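Local coordinates for protein transcriptional regulator, MarR family (Bacillus cereus, PDB 4XRF) that probably binds DNA as a winged helix-turn-helix transcription factor of the MarR family, regulating transcription, at residues K17-L31 with E103-F116. Numbering follows the deposited sequence.
Sequences KMQTELLEQMQATGL and EAMTARNEHIAKYF. With ISQ (isoquinoline), chain E; DAO (lauric acid), chain F.
Gln25 and Asn109 bring the two backbones within 5.5 Å CA to CA, where the end of helix 4-29 meets the break between helices 95-106 and 110-116; the axes of 17-29 and 110-116 approach to 9.9 Å at 132°. This packing belongs to the helical part of the MarR-type winged-helix fold, which carries isoquinoline and lauric acid here. Gln25 swings CG to the far side of CB from its own N and runs out nearly straight, which brings its amide to the break; there Asn109 N, at the N-cap, donates to Gln25 OE1 (2.9 Å) on a lone pair, nearly straight at 168°. A water donates to both Glu24 OE2 and Ala107 O, bridging the segments beside this bond. Near Thr29 the helices meet through short side chains: Thr29 CG2 lies 3.7 Å from Ala104 CA and also touches Ala107, while Thr29 OG1 turns back to donate to Gln25 O, above its carbonyl plane. The Glu21 carboxylate lies nearly parallel to the His111 ring, 13° between planes, with OE1 3.7 Å from His111 CB. Leu22 CD1 presses tightly on Ile112 CD1 at 3.3 Å. The folded chain of Met18 carries SD to the Tyr115 ring edge, a Met-aromatic contact, and CE to the Phe116 edge; Met18 CG approaches isoquinoline C1 to 3.3 Å. Phe116 presents its ring edge to the same ligand, with CZ 3.4 Å from isoquinoline C3.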
loop_
_atom_site.group_PDB
_atom_site.type_symbol
_atom_site.label_atom_id
_atom_site.label_comp_id
_atom_site.label_asym_id
_atom_site.label_seq_id
_atom_site.Cartn_x
_atom_site.Cartn_y
_atom_site.Cartn_z
ATOM N N LYS A 17 -7.148 -3.594 6.960
ATOM C CA LYS A 17 -7.916 -4.816 6.709
ATOM C C LYS A 17 -8.630 -4.791 5.342
ATOM O O LYS A 17 -8.584 -5.765 4.591
ATOM C CB LYS A 17 -8.926 -5.042 7.838
ATOM C CG LYS A 17 -9.689 -6.347 7.751
ATOM C CD LYS A 17 -8.852 -7.524 8.245
ATOM C CE LYS A 17 -9.593 -8.826 8.018
ATOM N NZ LYS A 17 -8.842 -10.015 8.513
ATOM N N MET A 18 -9.280 -3.676 5.024
ATOM C CA MET A 18 -10.016 -3.522 3.759
ATOM C C MET A 18 -9.115 -3.623 2.515
ATOM O O MET A 18 -9.542 -4.102 1.470
ATOM C CB MET A 18 -10.775 -2.191 3.755
ATOM C CG MET A 18 -12.218 -2.274 3.283
ATOM S SD MET A 18 -13.239 -3.235 4.411
ATOM C CE MET A 18 -14.704 -2.226 4.536
ATOM N N GLN A 19 -7.871 -3.174 2.635
ATOM C CA GLN A 19 -6.888 -3.240 1.550
ATOM C C GLN A 19 -6.529 -4.677 1.142
ATOM O O GLN A 19 -6.405 -4.987 -0.044
ATOM C CB GLN A 19 -5.628 -2.499 1.976
ATOM C CG GLN A 19 -4.702 -2.125 0.844
ATOM C CD GLN A 19 -3.787 -0.986 1.229
ATOM O OE1 GLN A 19 -4.241 0.129 1.505
ATOM N NE2 GLN A 19 -2.489 -1.258 1.259
ATOM N N THR A 20 -6.351 -5.543 2.132
ATOM C CA THR A 20 -6.129 -6.961 1.889
ATOM C C THR A 20 -7.318 -7.564 1.133
ATOM O O THR A 20 -7.140 -8.356 0.220
ATOM C CB THR A 20 -5.949 -7.710 3.227
ATOM O OG1 THR A 20 -5.002 -6.998 4.033
ATOM C CG2 THR A 20 -5.476 -9.163 3.018
ATOM N N GLU A 21 -8.531 -7.189 1.526
ATOM C CA GLU A 21 -9.722 -7.757 0.915
ATOM C C GLU A 21 -9.921 -7.212 -0.506
ATOM O O GLU A 21 -10.405 -7.916 -1.382
ATOM C CB GLU A 21 -10.966 -7.507 1.783
ATOM C CG GLU A 21 -10.848 -7.907 3.260
ATOM C CD GLU A 21 -10.619 -9.382 3.486
ATOM O OE1 GLU A 21 -10.787 -10.174 2.535
ATOM O OE2 GLU A 21 -10.269 -9.763 4.631
ATOM N N LEU A 22 -9.494 -5.973 -0.734
ATOM C CA LEU A 22 -9.654 -5.338 -2.035
ATOM C C LEU A 22 -8.623 -5.876 -3.014
ATOM O O LEU A 22 -8.888 -5.957 -4.211
ATOM C CB LEU A 22 -9.565 -3.803 -1.924
ATOM C CG LEU A 22 -10.835 -2.947 -1.782
ATOM C CD1 LEU A 22 -12.121 -3.737 -1.600
ATOM C CD2 LEU A 22 -10.680 -1.942 -0.652
ATOM N N LEU A 23 -7.450 -6.249 -2.513
ATOM C CA LEU A 23 -6.458 -6.889 -3.379
ATOM C C LEU A 23 -6.968 -8.265 -3.836
ATOM O O LEU A 23 -6.803 -8.635 -4.998
ATOM C CB LEU A 23 -5.083 -6.987 -2.707
ATOM C CG LEU A 23 -3.978 -7.777 -3.437
ATOM C CD1 LEU A 23 -3.688 -7.229 -4.839
ATOM C CD2 LEU A 23 -2.708 -7.828 -2.598
ATOM N N GLU A 24 -7.603 -9.004 -2.927
ATOM C CA GLU A 24 -8.244 -10.272 -3.287
ATOM C C GLU A 24 -9.283 -10.036 -4.386
ATOM O O GLU A 24 -9.345 -10.766 -5.371
ATOM C CB GLU A 24 -8.899 -10.915 -2.059
ATOM C CG GLU A 24 -9.362 -12.363 -2.265
ATOM C CD GLU A 24 -10.705 -12.472 -2.992
ATOM O OE1 GLU A 24 -11.439 -11.462 -3.088
ATOM O OE2 GLU A 24 -11.038 -13.577 -3.476
ATOM N N GLN A 25 -10.102 -9.007 -4.204
ATOM C CA GLN A 25 -11.157 -8.722 -5.156
ATOM C C GLN A 25 -10.596 -8.353 -6.540
ATOM O O GLN A 25 -11.111 -8.821 -7.559
ATOM C CB GLN A 25 -12.099 -7.645 -4.609
ATOM C CG GLN A 25 -13.323 -7.402 -5.478
ATOM C CD GLN A 25 -14.436 -6.738 -4.694
ATOM O OE1 GLN A 25 -15.188 -7.395 -3.960
ATOM N NE2 GLN A 25 -14.533 -5.428 -4.834
ATOM N N MET A 26 -9.533 -7.560 -6.541
ATOM C CA MET A 26 -8.810 -7.222 -7.753
ATOM C C MET A 26 -8.233 -8.468 -8.459
ATOM O O MET A 26 -8.263 -8.546 -9.689
ATOM C CB MET A 26 -7.739 -6.163 -7.437
ATOM C CG MET A 26 -8.319 -4.765 -7.186
ATOM S SD MET A 26 -7.150 -3.467 -6.677
ATOM C CE MET A 26 -5.668 -3.958 -7.554
ATOM N N GLN A 27 -7.747 -9.440 -7.675
ATOM C CA GLN A 27 -7.227 -10.705 -8.175
ATOM C C GLN A 27 -8.348 -11.575 -8.716
ATOM O O GLN A 27 -8.157 -12.284 -9.704
ATOM C CB GLN A 27 -6.499 -11.492 -7.062
ATOM C CG GLN A 27 -5.235 -10.800 -6.584
ATOM C CD GLN A 27 -4.569 -11.510 -5.430
ATOM O OE1 GLN A 27 -5.231 -11.980 -4.494
ATOM N NE2 GLN A 27 -3.246 -11.616 -5.496
ATOM N N ALA A 28 -9.513 -11.509 -8.070
ATOM C CA ALA A 28 -10.612 -12.390 -8.437
ATOM C C ALA A 28 -11.452 -11.864 -9.611
ATOM O O ALA A 28 -12.120 -12.646 -10.288
ATOM C CB ALA A 28 -11.486 -12.706 -7.216
ATOM N N THR A 29 -11.397 -10.557 -9.865
ATOM C CA THR A 29 -12.299 -9.937 -10.835
ATOM C C THR A 29 -11.581 -9.189 -11.962
ATOM O O THR A 29 -12.188 -8.923 -12.989
ATOM C CB THR A 29 -13.301 -8.963 -10.160
ATOM O OG1 THR A 29 -12.587 -7.860 -9.588
ATOM C CG2 THR A 29 -14.096 -9.675 -9.065
ATOM N N GLY A 30 -10.305 -8.848 -11.761
ATOM C CA GLY A 30 -9.533 -8.015 -12.700
ATOM C C GLY A 30 -9.907 -6.536 -12.716
ATOM O O GLY A 30 -9.570 -5.815 -13.660
ATOM N N LEU A 31 -10.606 -6.089 -11.668
ATOM C CA LEU A 31 -11.079 -4.706 -11.554
ATOM C C LEU A 31 -10.782 -4.082 -10.195
ATOM O O LEU A 31 -10.900 -4.735 -9.188
ATOM C CB LEU A 31 -12.600 -4.645 -11.799
ATOM C CG LEU A 31 -13.106 -5.256 -13.121
ATOM C CD1 LEU A 31 -14.596 -5.597 -13.055
ATOM C CD2 LEU A 31 -12.779 -4.355 -14.318
ATOM N N GLU A 103 -19.572 -11.649 -14.036
ATOM C CA GLU A 103 -18.573 -12.478 -13.370
ATOM C C GLU A 103 -18.080 -11.824 -12.067
ATOM O O GLU A 103 -18.037 -12.473 -11.027
ATOM C CB GLU A 103 -17.420 -12.752 -14.337
ATOM C CG GLU A 103 -16.172 -13.371 -13.719
ATOM C CD GLU A 103 -14.973 -13.229 -14.647
ATOM O OE1 GLU A 103 -14.839 -14.070 -15.570
ATOM O OE2 GLU A 103 -14.179 -12.269 -14.465
ATOM N N ALA A 104 -17.739 -10.536 -12.128
ATOM C CA ALA A 104 -17.330 -9.775 -10.943
ATOM C C ALA A 104 -18.372 -9.769 -9.814
ATOM O O ALA A 104 -18.019 -9.826 -8.634
ATOM C CB ALA A 104 -16.958 -8.347 -11.326
ATOM N N MET A 105 -19.640 -9.657 -10.192
ATOM C CA MET A 105 -20.771 -9.804 -9.282
ATOM C C MET A 105 -20.629 -11.055 -8.408
ATOM O O MET A 105 -20.693 -10.978 -7.181
ATOM C CB MET A 105 -22.042 -9.943 -10.115
ATOM C CG MET A 105 -23.289 -9.324 -9.536
ATOM S SD MET A 105 -23.328 -7.583 -9.975
ATOM C CE MET A 105 -22.913 -6.871 -8.388
ATOM N N THR A 106 -20.429 -12.200 -9.059
ATOM C CA THR A 106 -20.395 -13.489 -8.383
ATOM C C THR A 106 -19.094 -13.700 -7.604
ATOM O O THR A 106 -19.086 -14.390 -6.592
ATOM C CB THR A 106 -20.606 -14.665 -9.368
ATOM O OG1 THR A 106 -19.455 -14.800 -10.213
ATOM C CG2 THR A 106 -21.855 -14.453 -10.238
ATOM N N ALA A 107 -18.002 -13.095 -8.071
ATOM C CA ALA A 107 -16.690 -13.298 -7.453
ATOM C C ALA A 107 -16.303 -12.199 -6.448
ATOM O O ALA A 107 -15.127 -12.045 -6.105
ATOM C CB ALA A 107 -15.621 -13.466 -8.528
ATOM N N ARG A 108 -17.292 -11.452 -5.962
ATOM C CA ARG A 108 -17.041 -10.370 -4.999
ATOM C C ARG A 108 -16.489 -10.910 -3.680
ATOM O O ARG A 108 -16.843 -12.011 -3.266
ATOM C CB ARG A 108 -18.315 -9.559 -4.734
ATOM C CG ARG A 108 -19.450 -10.343 -4.083
ATOM C CD ARG A 108 -20.577 -9.430 -3.624
ATOM N NE ARG A 108 -21.183 -8.658 -4.718
ATOM C CZ ARG A 108 -20.949 -7.369 -4.960
ATOM N NH1 ARG A 108 -20.107 -6.678 -4.196
ATOM N NH2 ARG A 108 -21.557 -6.761 -5.969
ATOM N N ASN A 109 -15.629 -10.126 -3.030
ATOM C CA ASN A 109 -15.044 -10.527 -1.752
ATOM C C ASN A 109 -16.133 -10.681 -0.680
ATOM O O ASN A 109 -16.902 -9.747 -0.423
ATOM C CB ASN A 109 -13.938 -9.556 -1.310
ATOM C CG ASN A 109 -13.294 -9.974 -0.002
ATOM O OD1 ASN A 109 -12.218 -10.583 0.013
ATOM N ND2 ASN A 109 -13.970 -9.692 1.105
ATOM N N GLU A 110 -16.195 -11.869 -0.081
ATOM C CA GLU A 110 -17.265 -12.228 0.859
ATOM C C GLU A 110 -17.082 -11.662 2.267
ATOM O O GLU A 110 -18.059 -11.495 3.002
ATOM C CB GLU A 110 -17.471 -13.757 0.918
ATOM C CG GLU A 110 -18.210 -14.330 -0.290
ATOM C CD GLU A 110 -19.668 -13.879 -0.379
ATOM O OE1 GLU A 110 -20.481 -14.324 0.465
ATOM O OE2 GLU A 110 -20.006 -13.091 -1.297
ATOM N N HIS A 111 -15.837 -11.387 2.647
ATOM C CA HIS A 111 -15.556 -10.741 3.926
ATOM C C HIS A 111 -16.141 -9.316 3.958
ATOM O O HIS A 111 -16.737 -8.917 4.961
ATOM C CB HIS A 111 -14.050 -10.742 4.235
ATOM C CG HIS A 111 -13.491 -12.107 4.511
ATOM N ND1 HIS A 111 -13.082 -12.506 5.767
ATOM C CD2 HIS A 111 -13.286 -13.170 3.697
ATOM C CE1 HIS A 111 -12.652 -13.757 5.717
ATOM N NE2 HIS A 111 -12.764 -14.184 4.471
ATOM N N ILE A 112 -15.985 -8.568 2.860
ATOM C CA ILE A 112 -16.532 -7.207 2.746
ATOM C C ILE A 112 -18.057 -7.227 2.807
ATOM O O ILE A 112 -18.658 -6.389 3.484
ATOM C CB ILE A 112 -16.034 -6.458 1.489
ATOM C CG1 ILE A 112 -14.537 -6.174 1.605
ATOM C CG2 ILE A 112 -16.765 -5.119 1.323
ATOM C CD1 ILE A 112 -13.883 -5.768 0.302
ATOM N N ALA A 113 -18.670 -8.199 2.132
ATOM C CA ALA A 113 -20.122 -8.348 2.135
ATOM C C ALA A 113 -20.612 -8.659 3.547
ATOM O O ALA A 113 -21.619 -8.111 3.989
ATOM C CB ALA A 113 -20.549 -9.442 1.164
ATOM N N LYS A 114 -19.894 -9.543 4.245
ATOM C CA LYS A 114 -20.191 -9.883 5.637
ATOM C C LYS A 114 -20.183 -8.666 6.567
ATOM O O LYS A 114 -21.107 -8.513 7.367
ATOM C CB LYS A 114 -19.224 -10.958 6.156
ATOM C CG LYS A 114 -19.531 -11.472 7.552
ATOM C CD LYS A 114 -18.753 -12.744 7.885
ATOM C CE LYS A 114 -19.077 -13.885 6.926
ATOM N NZ LYS A 114 -18.936 -15.223 7.578
ATOM N N TYR A 115 -19.149 -7.824 6.469
ATOM C CA TYR A 115 -19.037 -6.631 7.315
ATOM C C TYR A 115 -20.209 -5.685 7.076
ATOM O O TYR A 115 -20.852 -5.228 8.018
ATOM C CB TYR A 115 -17.729 -5.852 7.067
ATOM C CG TYR A 115 -16.426 -6.636 7.185
ATOM C CD1 TYR A 115 -16.267 -7.661 8.123
ATOM C CD2 TYR A 115 -15.331 -6.306 6.373
ATOM C CE1 TYR A 115 -15.070 -8.363 8.226
ATOM C CE2 TYR A 115 -14.132 -6.993 6.470
ATOM C CZ TYR A 115 -14.004 -8.015 7.389
ATOM O OH TYR A 115 -12.806 -8.689 7.467
ATOM N N PHE A 116 -20.488 -5.396 5.814
ATOM C CA PHE A 116 -21.528 -4.426 5.492
ATOM C C PHE A 116 -22.957 -4.912 5.704
ATOM O O PHE A 116 -23.852 -4.096 5.843
ATOM C CB PHE A 116 -21.314 -3.862 4.105
ATOM C CG PHE A 116 -20.180 -2.888 4.038
ATOM C CD1 PHE A 116 -18.875 -3.330 3.839
ATOM C CD2 PHE A 116 -20.404 -1.522 4.198
ATOM C CE1 PHE A 116 -17.818 -2.427 3.777
ATOM C CE2 PHE A 116 -19.348 -0.615 4.139
ATOM C CZ PHE A 116 -18.058 -1.069 3.932
HETATM C C1 ISQ E . -12.999 0.894 2.901
HETATM N N2 ISQ E . -14.226 0.466 2.530
HETATM C C3 ISQ E . -15.345 0.784 3.219
HETATM C C4 ISQ E . -15.303 1.569 4.377
HETATM C C4A ISQ E . -14.073 2.045 4.819
HETATM C C5 ISQ E . -13.950 2.827 5.959
HETATM C C6 ISQ E . -12.683 3.275 6.348
HETATM C C7 ISQ E . -11.536 2.947 5.618
HETATM C C8 ISQ E . -11.610 2.158 4.467
HETATM C C8A ISQ E . -12.855 1.693 4.039
HETATM O O1 DAO F . -0.217 -8.143 2.192
HETATM O O2 DAO F . -2.064 -9.007 1.392
HETATM C C1 DAO F . -1.382 -8.017 1.750
HETATM C C2 DAO F . -2.002 -6.632 1.651
HETATM C C3 DAO F . -0.967 -5.532 1.404
HETATM C C4 DAO F . -1.058 -4.975 -0.017
HETATM C C5 DAO F . 0.060 -5.530 -0.895
HETATM C C6 DAO F . 0.361 -4.626 -2.086
HETATM C C7 DAO F . 1.542 -5.169 -2.888
HETATM C C8 DAO F . 2.531 -4.073 -3.285
HETATM C C9 DAO F . 3.826 -4.686 -3.816
HETATM C C10 DAO F . 4.970 -3.679 -3.884
HETATM C C11 DAO F . 5.905 -3.994 -5.049
HETATM C C12 DAO F . 7.332 -3.580 -4.757
HETATM O O HOH W 1 -13.650 -13.658 -4.428
#